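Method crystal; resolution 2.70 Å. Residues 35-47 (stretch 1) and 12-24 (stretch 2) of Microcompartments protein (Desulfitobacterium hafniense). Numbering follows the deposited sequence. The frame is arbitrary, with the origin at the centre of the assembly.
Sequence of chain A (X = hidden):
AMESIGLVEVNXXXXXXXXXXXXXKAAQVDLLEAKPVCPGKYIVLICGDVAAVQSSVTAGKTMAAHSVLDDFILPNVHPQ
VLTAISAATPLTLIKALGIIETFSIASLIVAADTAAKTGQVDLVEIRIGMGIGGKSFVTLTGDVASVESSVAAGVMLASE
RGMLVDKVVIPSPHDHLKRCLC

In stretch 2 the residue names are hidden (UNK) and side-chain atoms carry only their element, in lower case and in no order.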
# COMPACT_ATOMS: atom_id res chain seq x y z
N LYS A 35 -3.96 17.78 -5.70
CA LYS A 35 -3.06 16.75 -6.20
C LYS A 35 -2.56 17.02 -7.61
O LYS A 35 -3.24 17.67 -8.40
CB LYS A 35 -3.71 15.37 -6.11
CG LYS A 35 -4.91 15.14 -7.05
CD LYS A 35 -5.33 13.69 -7.02
CE LYS A 35 -6.10 13.31 -8.26
NZ LYS A 35 -5.94 11.84 -8.52
N PRO A 36 -1.36 16.52 -7.94
CA PRO A 36 -0.88 16.60 -9.30
C PRO A 36 -1.66 15.63 -10.16
O PRO A 36 -1.88 14.49 -9.74
CB PRO A 36 0.58 16.13 -9.19
CG PRO A 36 0.92 16.19 -7.74
CD PRO A 36 -0.35 15.93 -7.03
N VAL A 37 -2.13 16.07 -11.32
CA VAL A 37 -2.76 15.15 -12.26
C VAL A 37 -1.87 15.02 -13.50
O VAL A 37 -0.65 15.23 -13.40
CB VAL A 37 -4.27 15.47 -12.57
CG1 VAL A 37 -5.07 15.60 -11.27
CG2 VAL A 37 -4.44 16.68 -13.47
N CYS A 38 -2.45 14.65 -14.65
CA CYS A 38 -1.71 14.52 -15.92
C CYS A 38 -0.73 15.70 -16.12
O CYS A 38 -0.92 16.78 -15.51
CB CYS A 38 -2.68 14.40 -17.12
SG CYS A 38 -3.14 15.97 -17.96
N PRO A 39 0.29 15.52 -16.98
CA PRO A 39 1.45 16.42 -17.04
C PRO A 39 1.08 17.89 -17.36
O PRO A 39 0.34 18.13 -18.32
CB PRO A 39 2.27 15.84 -18.20
CG PRO A 39 1.22 15.30 -19.12
CD PRO A 39 0.22 14.67 -18.19
N GLY A 40 1.54 18.84 -16.55
CA GLY A 40 2.10 18.58 -15.23
C GLY A 40 1.17 19.21 -14.21
O GLY A 40 1.59 19.59 -13.10
N LYS A 41 -0.11 19.29 -14.60
CA LYS A 41 -1.19 19.91 -13.85
C LYS A 41 -1.22 19.62 -12.36
O LYS A 41 -0.83 18.54 -11.92
CB LYS A 41 -2.55 19.49 -14.43
CG LYS A 41 -3.00 20.27 -15.64
CD LYS A 41 -3.89 19.41 -16.58
CE LYS A 41 -5.32 19.22 -16.06
NZ LYS A 41 -6.14 18.38 -17.00
N TYR A 42 -1.68 20.60 -11.61
CA TYR A 42 -2.06 20.43 -10.23
C TYR A 42 -3.50 20.92 -10.14
O TYR A 42 -3.86 21.95 -10.72
CB TYR A 42 -1.18 21.27 -9.34
CG TYR A 42 -1.25 20.88 -7.88
CD1 TYR A 42 -0.45 19.86 -7.38
CD2 TYR A 42 -2.10 21.54 -7.00
CE1 TYR A 42 -0.49 19.50 -6.05
CE2 TYR A 42 -2.15 21.19 -5.66
CZ TYR A 42 -1.34 20.17 -5.20
OH TYR A 42 -1.37 19.80 -3.87
N ILE A 43 -4.33 20.17 -9.43
CA ILE A 43 -5.72 20.54 -9.32
C ILE A 43 -6.11 20.74 -7.87
O ILE A 43 -5.60 20.05 -6.97
CB ILE A 43 -6.68 19.51 -10.02
CG1 ILE A 43 -6.87 18.23 -9.20
CG2 ILE A 43 -6.23 19.20 -11.44
CD1 ILE A 43 -8.27 18.11 -8.60
N VAL A 44 -6.99 21.71 -7.64
CA VAL A 44 -7.55 21.92 -6.32
C VAL A 44 -9.05 21.94 -6.43
O VAL A 44 -9.62 22.64 -7.27
CB VAL A 44 -7.02 23.23 -5.65
CG1 VAL A 44 -7.55 23.37 -4.24
CG2 VAL A 44 -5.50 23.25 -5.64
N LEU A 45 -9.66 21.14 -5.58
CA LEU A 45 -11.11 21.07 -5.45
C LEU A 45 -11.48 21.37 -4.02
O LEU A 45 -10.91 20.81 -3.08
CB LEU A 45 -11.64 19.69 -5.82
CG LEU A 45 -11.67 19.27 -7.29
CD1 LEU A 45 -11.91 17.78 -7.38
CD2 LEU A 45 -12.77 20.01 -8.04
N ILE A 46 -12.47 22.24 -3.87
CA ILE A 46 -12.94 22.68 -2.56
C ILE A 46 -14.46 22.78 -2.57
O ILE A 46 -15.09 22.84 -3.63
CB ILE A 46 -12.35 24.04 -2.20
CG1 ILE A 46 -12.45 24.96 -3.43
CG2 ILE A 46 -10.89 23.88 -1.80
CD1 ILE A 46 -12.81 26.37 -3.14
N CYS A 47 -15.04 22.80 -1.38
CA CYS A 47 -16.48 22.95 -1.27
C CYS A 47 -16.82 23.78 -0.04
O CYS A 47 -16.12 23.74 0.97
CB CYS A 47 -17.16 21.57 -1.21
SG CYS A 47 -17.04 20.77 0.40
N UNK A 12 1.74 24.35 -12.46
CA UNK A 12 2.83 23.87 -11.61
C UNK A 12 2.34 23.23 -10.35
O UNK A 12 1.37 23.70 -9.74
c UNK A 12 3.70 25.02 -11.13
o UNK A 12 4.31 25.65 -12.20
N UNK A 13 3.05 22.20 -9.90
CA UNK A 13 2.91 21.77 -8.51
C UNK A 13 3.17 22.96 -7.56
O UNK A 13 2.32 23.31 -6.73
c UNK A 13 3.78 19.05 -10.32
c UNK A 13 3.91 20.34 -6.70
c UNK A 13 3.28 19.30 -8.89
c UNK A 13 3.83 20.57 -8.20
N UNK A 14 4.33 23.61 -7.72
CA UNK A 14 4.73 24.72 -6.84
C UNK A 14 3.61 25.75 -6.70
O UNK A 14 3.11 26.00 -5.59
c UNK A 14 6.02 25.36 -7.32
N UNK A 15 3.19 26.32 -7.83
CA UNK A 15 2.08 27.27 -7.89
C UNK A 15 0.75 26.71 -7.41
O UNK A 15 -0.04 27.43 -6.80
c UNK A 15 3.06 28.66 -9.80
c UNK A 15 3.13 29.99 -9.06
c UNK A 15 2.56 32.06 -10.28
c UNK A 15 1.91 27.80 -9.32
n UNK A 15 2.88 32.98 -11.17
n UNK A 15 1.40 32.14 -9.65
n UNK A 15 3.40 31.07 -10.01
N UNK A 16 0.51 25.43 -7.70
CA UNK A 16 -0.71 24.76 -7.29
C UNK A 16 -0.77 24.66 -5.78
O UNK A 16 -1.84 24.82 -5.18
N UNK A 17 0.37 24.38 -5.16
CA UNK A 17 0.43 24.30 -3.72
C UNK A 17 0.24 25.68 -3.08
O UNK A 17 -0.39 25.79 -2.03
c UNK A 17 1.65 22.11 -3.61
c UNK A 17 1.72 23.61 -3.26
c UNK A 17 1.97 23.82 -1.78
c UNK A 17 2.98 21.35 -3.49
N UNK A 18 0.74 26.73 -3.73
CA UNK A 18 0.59 28.08 -3.23
C UNK A 18 -0.85 28.52 -3.45
O UNK A 18 -1.43 29.22 -2.61
o UNK A 18 2.18 31.50 -5.47
c UNK A 18 1.57 30.46 -3.38
c UNK A 18 1.53 29.05 -3.96
c UNK A 18 2.38 31.44 -4.24
o UNK A 18 3.23 32.18 -3.68
N UNK A 19 -1.43 28.11 -4.57
CA UNK A 19 -2.80 28.47 -4.86
C UNK A 19 -3.71 27.81 -3.82
O UNK A 19 -4.64 28.44 -3.33
c UNK A 19 -3.19 28.06 -6.27
N UNK A 20 -3.41 26.56 -3.47
CA UNK A 20 -4.23 25.80 -2.53
C UNK A 20 -4.20 26.46 -1.17
O UNK A 20 -5.21 26.51 -0.47
c UNK A 20 -3.78 24.35 -2.44
N UNK A 21 -3.04 26.99 -0.81
CA UNK A 21 -2.85 27.67 0.46
C UNK A 21 -3.72 28.92 0.55
O UNK A 21 -4.34 29.17 1.57
o UNK A 21 -1.08 27.78 2.96
c UNK A 21 -1.39 28.05 0.63
c UNK A 21 -1.09 28.60 2.02
o UNK A 21 -0.86 29.83 2.17
N UNK A 22 -3.72 29.70 -0.54
CA UNK A 22 -4.55 30.88 -0.68
C UNK A 22 -6.03 30.53 -0.57
O UNK A 22 -6.79 31.20 0.15
c UNK A 22 -4.26 31.56 -2.00
N UNK A 23 -6.44 29.46 -1.27
CA UNK A 23 -7.84 29.02 -1.33
C UNK A 23 -8.40 28.59 0.03
O UNK A 23 -9.53 28.93 0.40
c UNK A 23 -9.31 26.48 -5.34
se UNK A 23 -7.43 27.05 -5.12
c UNK A 23 -7.71 28.40 -3.75
c UNK A 23 -7.97 27.90 -2.35
N UNK A 24 -7.60 27.84 0.78
CA UNK A 24 -7.99 27.39 2.10
C UNK A 24 -8.14 28.56 3.07
O UNK A 24 -8.94 28.49 4.02
c UNK A 24 -5.75 24.28 2.37
c UNK A 24 -8.25 24.32 1.99
c UNK A 24 -6.98 26.40 2.65
c UNK A 24 -6.92 25.10 1.88

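Position 12 carries one carbon and then one oxygen. Its CA-to-CB bond points away from stretch 1, but its backbone O lies 3.5 Å from Tyr42 CB. This is Ser12. It sits just before the helix, and its side chain makes no capping bond.

Position 13 has four carbons, forked at the first, with one arm two carbons long. The longer arm reaches Gly40, Pro36 and the Tyr42 ring. The pattern is that of Ile13. Its CD1 is 3.6 Å from Gly40 O, and its CG1 is 4.1 Å from both Pro36 CG and Tyr42 CD1.

Position 14 has a single carbon pointing away from stretch 1. It is Ala14.

Position 15 has three carbons, a nitrogen, and then a carbon carrying two more nitrogens. This guanidinium group identifies Arg15. Its end leads away from stretch 1, and its NE is hydrogen-bonded elsewhere in the structure.

Position 16 has no side-chain atoms. Its CA is 3.5 Å from Tyr42 CD2. It is therefore Gly16. An ideal CB here would lie 2.4 Å from Tyr42 CD2, a clash; the bare backbone leaves room for the ring.

Position 17 has four carbons, again forked at the first with one two-carbon arm. The longer arm touches the Tyr42 ring. It is Ile17; its CG1 lies 3.9 Å from Tyr42 CZ.

Position 18 has three carbons, the third carrying two oxygens. It is Glu18, out of reach of stretch 1.

Position 19 has one carbon. Its CA-to-CB bond points toward stretch 1, but CB stays 5.4 Å from Val44 CG2. It is Ala19.

Position 20 also has one carbon, 3.8 Å from Val44 CG2. This is Ala20, and the carbon is its CB.

Position 21 has two carbons, the second carrying two oxygens. It is Asp21. Both oxygens are hydrogen-bonded outside this contact.

Position 22 has one carbon, out of reach. It is Ala22.

Position 23 is an unbranched chain of two carbons, selenium and a carbon. The terminal carbon touches Val44 and Ile46. It is Met23, present as selenomethionine. Its CE is 3.7 Å from Val44 CG1 and 4.0 Å from Ile46 CG1.

Position 24 has four carbons, forked at the second. It is Leu24. Its end comes nearer, with Leu24 CD2 4.6 Å from Ile46 CG2.

The helix runs nearly parallel to strand 42-47, at 15°. Tyr42, Val44 and Ile46 point toward it, while Ile43 and Leu45 point away, as strand alternation requires. CA spacing widens from 5.4 Å at Tyr42–Gly16 to 8.2 Å at Ile46–Met23, where the long selenomethionine side chain spans the gap. No hydrogen bond crosses; packing buries 500 Å².

Stretch 2, residues 12-24: SIARGIEAADAML
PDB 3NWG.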